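PDB 1RU4: pectate lyase from Erwinia chrysanthemi, which catalyses the eliminative cleavage of pectate, the de-esterified polygalacturonate of plant cell walls. Local coordinates for residues Tyr17-Asn22 against Ala34-Ser39; Gly56-Pro61 against Ala92-Ser97. One frame throughout, in Å; residues are numbered along the deposited sequence.

Interaction 1. Residues Tyr17-Asn22 against Ala34-Ser39; sequences YYVAPN and APMSFS
V19 meets M36 in a single backbone bridge at one end of the right-handed parallel beta-helix, where strand 16-19 passes the segment leading into helix 38-44. The touching parts run at 92° to each other, consistent with the pairing being a single bridge. Among direct polar contacts, one hydrogen bond carries the bridge: M36 N donates to Y18 O (3.0 Å) at 164°, approaching in the carbonyl plane. Weaker CA-H...O contacts flank it, P35 CA on Y18 O and V19 CA on M36 O, the latter at 3.4 Å. A water extends the polar set, donating to A20 O and accepting from F38 N, so an N-H in the first turn of the helix is tied to the turn after the strand.

The apolar contacts spread to both ends. A20 CB rests on P35 CB at 3.6 Å, while V19 splits its branches, CG2 touching M36 CG (3.9 Å) and CG1 lying beside F38 CB. Because chi1 of 66° sets M36 CG between its own N and carbonyl carbon, and the chain bends at chi3, the thioether runs along the strand to Y17. The Y17 hydroxyl itself bonds to E49. The Met-aromatic contact is oblique: M36 SD lies 5.2 Å from the centroid of the Y17 ring, and 4.0 Å from both CB and CD2 of Y17.

Interaction 2. Residues Gly56-Pro61 against Ala92-Ser97; sequences GTYTIP and AVFDFS
Y58 N donates to V93 O over 2.7 Å, the shortest hydrogen bond between 56-61 and 92-97, and at 170° it is almost straight. The same carbonyl receives a CA-H...O contact from T57 CA. Three further backbone bonds complete a regular parallel pairing of neighbouring coils in the beta-helix: V93 N to G56 O, D95 N to Y58 O and I60 N to D95 O, each 2.9 Å. The strand axes approach to 4.6 Å at 24°. Beyond the strands, S97 OG continues the bonding by donating to I60 O (2.9 Å), from above the carbonyl plane.

On the face bearing Y58, A92 and F94, the rings of Y58 and F94 lie side by side in nearly parallel planes. These planes are 16° apart but slid so far that the rings barely overlap, with centroids 5.1 Å apart. The contact over the F94 face is instead made by Y58 CB, displaced toward the rim, while Y58 CE1 touches A92 CB. Further along, I60 CD1 sits over the centre of the F96 ring, 3.8 Å from its centroid, a CH-pi contact. I60 CG1, anti to the carbonyl carbon and beside the backbone N, carries CD1 across that ring.

On the other face T57 CG2 touches D95 CB as the two side chains cross, and a water links T59 OG1 to D95 OD2. D95 OD1 closes an Asx turn by accepting from S97 N, and also forms a salt bridge with R126 of the next coil. The face with Y58 and F94 is thus largely apolar, while the other mixes V93 and threonine methyls with a carboxylate whose two oxygens are both engaged, which would probably stabilise its charged form.

In the fold
Interaction 1 comes wholly before interaction 2 in the sequence, and their centres are about 13 Å apart. Y58 joins them directly: P21 lies over one face of its ring, with P21 N 3.4 Å from Y58 CE2, while P21 CG, above the ring, lies 3.4 Å from T57 O. A second link is aromatic, as F38 of helix 38-44 meets F94 edge-to-face and F94 meets F110 likewise. Strand 16-19 pairs on its other side with strand 50-53, whose L53 touches V19, F38, Y58, A92 and F94. Interaction 1 lies at the end of the beta-helix and interaction 2 in the wall beside it, centred about 28 and 21 Å from the chain centre.

Interaction 1. Residues Tyr17-Asn22 against Ala34-Ser39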
# COMPACT_ATOMS: atom_id res chain seq x y z
N TYR A 17 10.78 -4.44 -25.31
CA TYR A 17 12.22 -4.30 -25.12
C TYR A 17 12.63 -5.32 -24.06
O TYR A 17 12.27 -5.18 -22.89
CB TYR A 17 12.58 -2.89 -24.64
CG TYR A 17 12.23 -1.80 -25.62
CD1 TYR A 17 11.02 -1.10 -25.51
CD2 TYR A 17 13.09 -1.47 -26.66
CE1 TYR A 17 10.68 -0.11 -26.42
CE2 TYR A 17 12.76 -0.48 -27.58
CZ TYR A 17 11.56 0.20 -27.46
OH TYR A 17 11.22 1.16 -28.38
N TYR A 18 13.34 -6.36 -24.49
CA TYR A 18 13.78 -7.40 -23.57
C TYR A 18 15.00 -6.97 -22.77
O TYR A 18 16.04 -6.61 -23.32
CB TYR A 18 14.09 -8.69 -24.34
CG TYR A 18 12.88 -9.38 -24.92
CD1 TYR A 18 12.30 -8.94 -26.11
CD2 TYR A 18 12.32 -10.49 -24.29
CE1 TYR A 18 11.21 -9.60 -26.67
CE2 TYR A 18 11.23 -11.16 -24.84
CZ TYR A 18 10.68 -10.71 -26.03
OH TYR A 18 9.61 -11.38 -26.57
N VAL A 19 14.85 -7.01 -21.45
CA VAL A 19 15.88 -6.56 -20.52
C VAL A 19 16.22 -7.67 -19.52
O VAL A 19 15.36 -8.46 -19.14
CB VAL A 19 15.40 -5.29 -19.76
CG1 VAL A 19 16.35 -4.93 -18.62
CG2 VAL A 19 15.28 -4.13 -20.72
N ALA A 20 17.49 -7.72 -19.12
CA ALA A 20 17.96 -8.68 -18.12
C ALA A 20 19.05 -8.01 -17.29
O ALA A 20 19.60 -6.99 -17.69
CB ALA A 20 18.50 -9.93 -18.80
N PRO A 21 19.35 -8.56 -16.09
CA PRO A 21 20.38 -7.98 -15.23
C PRO A 21 21.75 -7.86 -15.91
O PRO A 21 22.48 -6.90 -15.66
CB PRO A 21 20.42 -8.95 -14.05
CG PRO A 21 19.01 -9.41 -13.96
CD PRO A 21 18.66 -9.67 -15.41
N ASN A 22 22.08 -8.83 -16.76
CA ASN A 22 23.35 -8.81 -17.47
C ASN A 22 23.24 -8.22 -18.88
O ASN A 22 24.13 -8.41 -19.71
CB ASN A 22 23.96 -10.22 -17.53
CG ASN A 22 23.12 -11.20 -18.35
OD1 ASN A 22 21.95 -10.95 -18.63
ND2 ASN A 22 23.73 -12.32 -18.72
N ALA A 34 19.24 -11.84 -26.38
CA ALA A 34 19.95 -10.60 -26.71
C ALA A 34 19.37 -9.46 -25.87
O ALA A 34 18.93 -8.44 -26.40
CB ALA A 34 19.82 -10.29 -28.20
N PRO A 35 19.41 -9.60 -24.53
CA PRO A 35 18.88 -8.58 -23.61
C PRO A 35 19.69 -7.30 -23.53
O PRO A 35 20.92 -7.32 -23.49
CB PRO A 35 18.87 -9.31 -22.28
CG PRO A 35 20.10 -10.16 -22.37
CD PRO A 35 20.01 -10.72 -23.77
N MET A 36 18.99 -6.17 -23.50
CA MET A 36 19.63 -4.87 -23.34
C MET A 36 19.58 -4.49 -21.86
O MET A 36 18.90 -5.15 -21.06
CB MET A 36 18.93 -3.82 -24.21
CG MET A 36 17.49 -3.50 -23.81
SD MET A 36 16.52 -2.80 -25.17
CE MET A 36 17.34 -1.26 -25.44
N SER A 37 20.31 -3.45 -21.49
CA SER A 37 20.32 -2.98 -20.10
C SER A 37 19.04 -2.21 -19.79
O SER A 37 18.35 -1.75 -20.71
CB SER A 37 21.54 -2.10 -19.83
OG SER A 37 21.47 -0.89 -20.58
N PHE A 38 18.74 -2.06 -18.51
CA PHE A 38 17.55 -1.31 -18.10
C PHE A 38 17.64 0.14 -18.56
O PHE A 38 16.66 0.69 -19.06
CB PHE A 38 17.36 -1.37 -16.58
CG PHE A 38 16.08 -0.73 -16.10
CD1 PHE A 38 14.85 -1.28 -16.43
CD2 PHE A 38 16.11 0.44 -15.34
CE1 PHE A 38 13.66 -0.68 -16.01
CE2 PHE A 38 14.93 1.04 -14.91
CZ PHE A 38 13.70 0.48 -15.25
N SER A 39 18.83 0.73 -18.43
CA SER A 39 19.04 2.12 -18.85
C SER A 39 18.84 2.31 -20.35
O SER A 39 18.27 3.31 -20.78
CB SER A 39 20.43 2.60 -18.42
OG SER A 39 21.46 1.80 -18.98
O HOH W 1 19.84 -4.20 -16.72

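Interaction 2. Residues Gly56-Pro61 against Ala92-Ser97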
# COMPACT_ATOMS: atom_id res chain seq x y z
N GLY A 56 14.37 -11.67 -11.79
CA GLY A 56 15.66 -11.71 -11.13
C GLY A 56 15.92 -10.45 -10.33
O GLY A 56 14.99 -9.70 -10.03
N THR A 57 17.18 -10.23 -9.98
CA THR A 57 17.59 -9.07 -9.20
C THR A 57 18.43 -8.11 -10.04
O THR A 57 19.40 -8.53 -10.69
CB THR A 57 18.38 -9.47 -7.94
OG1 THR A 57 17.56 -10.31 -7.11
CG2 THR A 57 18.80 -8.24 -7.14
N TYR A 58 18.03 -6.85 -10.03
CA TYR A 58 18.73 -5.78 -10.73
C TYR A 58 19.42 -4.92 -9.67
O TYR A 58 18.76 -4.21 -8.91
CB TYR A 58 17.71 -4.96 -11.54
CG TYR A 58 17.06 -5.76 -12.65
CD1 TYR A 58 16.08 -6.71 -12.37
CD2 TYR A 58 17.47 -5.61 -13.97
CE1 TYR A 58 15.53 -7.50 -13.38
CE2 TYR A 58 16.93 -6.39 -14.99
CZ TYR A 58 15.97 -7.34 -14.68
OH TYR A 58 15.46 -8.14 -15.68
N THR A 59 20.74 -5.04 -9.60
CA THR A 59 21.51 -4.38 -8.55
C THR A 59 22.12 -3.05 -8.96
O THR A 59 22.93 -2.98 -9.89
CB THR A 59 22.62 -5.32 -8.02
OG1 THR A 59 22.03 -6.55 -7.60
CG2 THR A 59 23.35 -4.68 -6.85
N ILE A 60 21.72 -1.98 -8.27
CA ILE A 60 22.29 -0.65 -8.49
C ILE A 60 23.39 -0.46 -7.45
O ILE A 60 23.14 -0.55 -6.25
CB ILE A 60 21.23 0.47 -8.32
CG1 ILE A 60 20.06 0.29 -9.30
CG2 ILE A 60 21.87 1.84 -8.55
CD1 ILE A 60 19.00 -0.69 -8.83
N PRO A 61 24.64 -0.22 -7.91
CA PRO A 61 25.78 -0.03 -7.00
C PRO A 61 25.59 1.10 -5.99
O PRO A 61 24.99 2.14 -6.30
CB PRO A 61 26.92 0.28 -7.96
CG PRO A 61 26.55 -0.48 -9.19
CD PRO A 61 25.08 -0.18 -9.31
N ALA A 92 10.73 -8.92 -10.49
CA ALA A 92 11.97 -8.20 -10.78
C ALA A 92 12.26 -7.29 -9.59
O ALA A 92 11.51 -6.35 -9.30
CB ALA A 92 11.85 -7.38 -12.06
N VAL A 93 13.35 -7.58 -8.88
CA VAL A 93 13.72 -6.84 -7.68
C VAL A 93 14.86 -5.86 -7.95
O VAL A 93 15.95 -6.27 -8.37
CB VAL A 93 14.14 -7.80 -6.54
CG1 VAL A 93 14.54 -7.02 -5.30
CG2 VAL A 93 13.01 -8.77 -6.22
N PHE A 94 14.60 -4.58 -7.74
CA PHE A 94 15.62 -3.54 -7.88
C PHE A 94 16.23 -3.25 -6.51
O PHE A 94 15.57 -2.70 -5.63
CB PHE A 94 15.02 -2.27 -8.49
CG PHE A 94 14.65 -2.42 -9.94
CD1 PHE A 94 13.54 -3.19 -10.31
CD2 PHE A 94 15.41 -1.81 -10.94
CE1 PHE A 94 13.20 -3.35 -11.65
CE2 PHE A 94 15.07 -1.97 -12.28
CZ PHE A 94 13.97 -2.74 -12.64
N ASP A 95 17.49 -3.66 -6.35
CA ASP A 95 18.21 -3.53 -5.09
C ASP A 95 19.18 -2.36 -5.16
O ASP A 95 20.17 -2.41 -5.89
CB ASP A 95 18.97 -4.84 -4.81
CG ASP A 95 19.65 -4.87 -3.46
OD1 ASP A 95 19.56 -3.89 -2.69
OD2 ASP A 95 20.29 -5.90 -3.16
N PHE A 96 18.91 -1.31 -4.38
CA PHE A 96 19.74 -0.11 -4.38
C PHE A 96 20.95 -0.16 -3.45
O PHE A 96 21.66 0.83 -3.28
CB PHE A 96 18.87 1.13 -4.17
CG PHE A 96 18.01 1.46 -5.36
CD1 PHE A 96 16.80 0.80 -5.57
CD2 PHE A 96 18.43 2.40 -6.30
CE1 PHE A 96 16.03 1.07 -6.70
CE2 PHE A 96 17.67 2.67 -7.43
CZ PHE A 96 16.47 2.01 -7.63
N SER A 97 21.15 -1.32 -2.83
CA SER A 97 22.38 -1.65 -2.11
C SER A 97 22.83 -0.85 -0.89
O SER A 97 23.98 -1.00 -0.46
CB SER A 97 23.54 -1.72 -3.11
OG SER A 97 23.22 -2.57 -4.20
O HOH W 2 21.77 -7.40 -4.95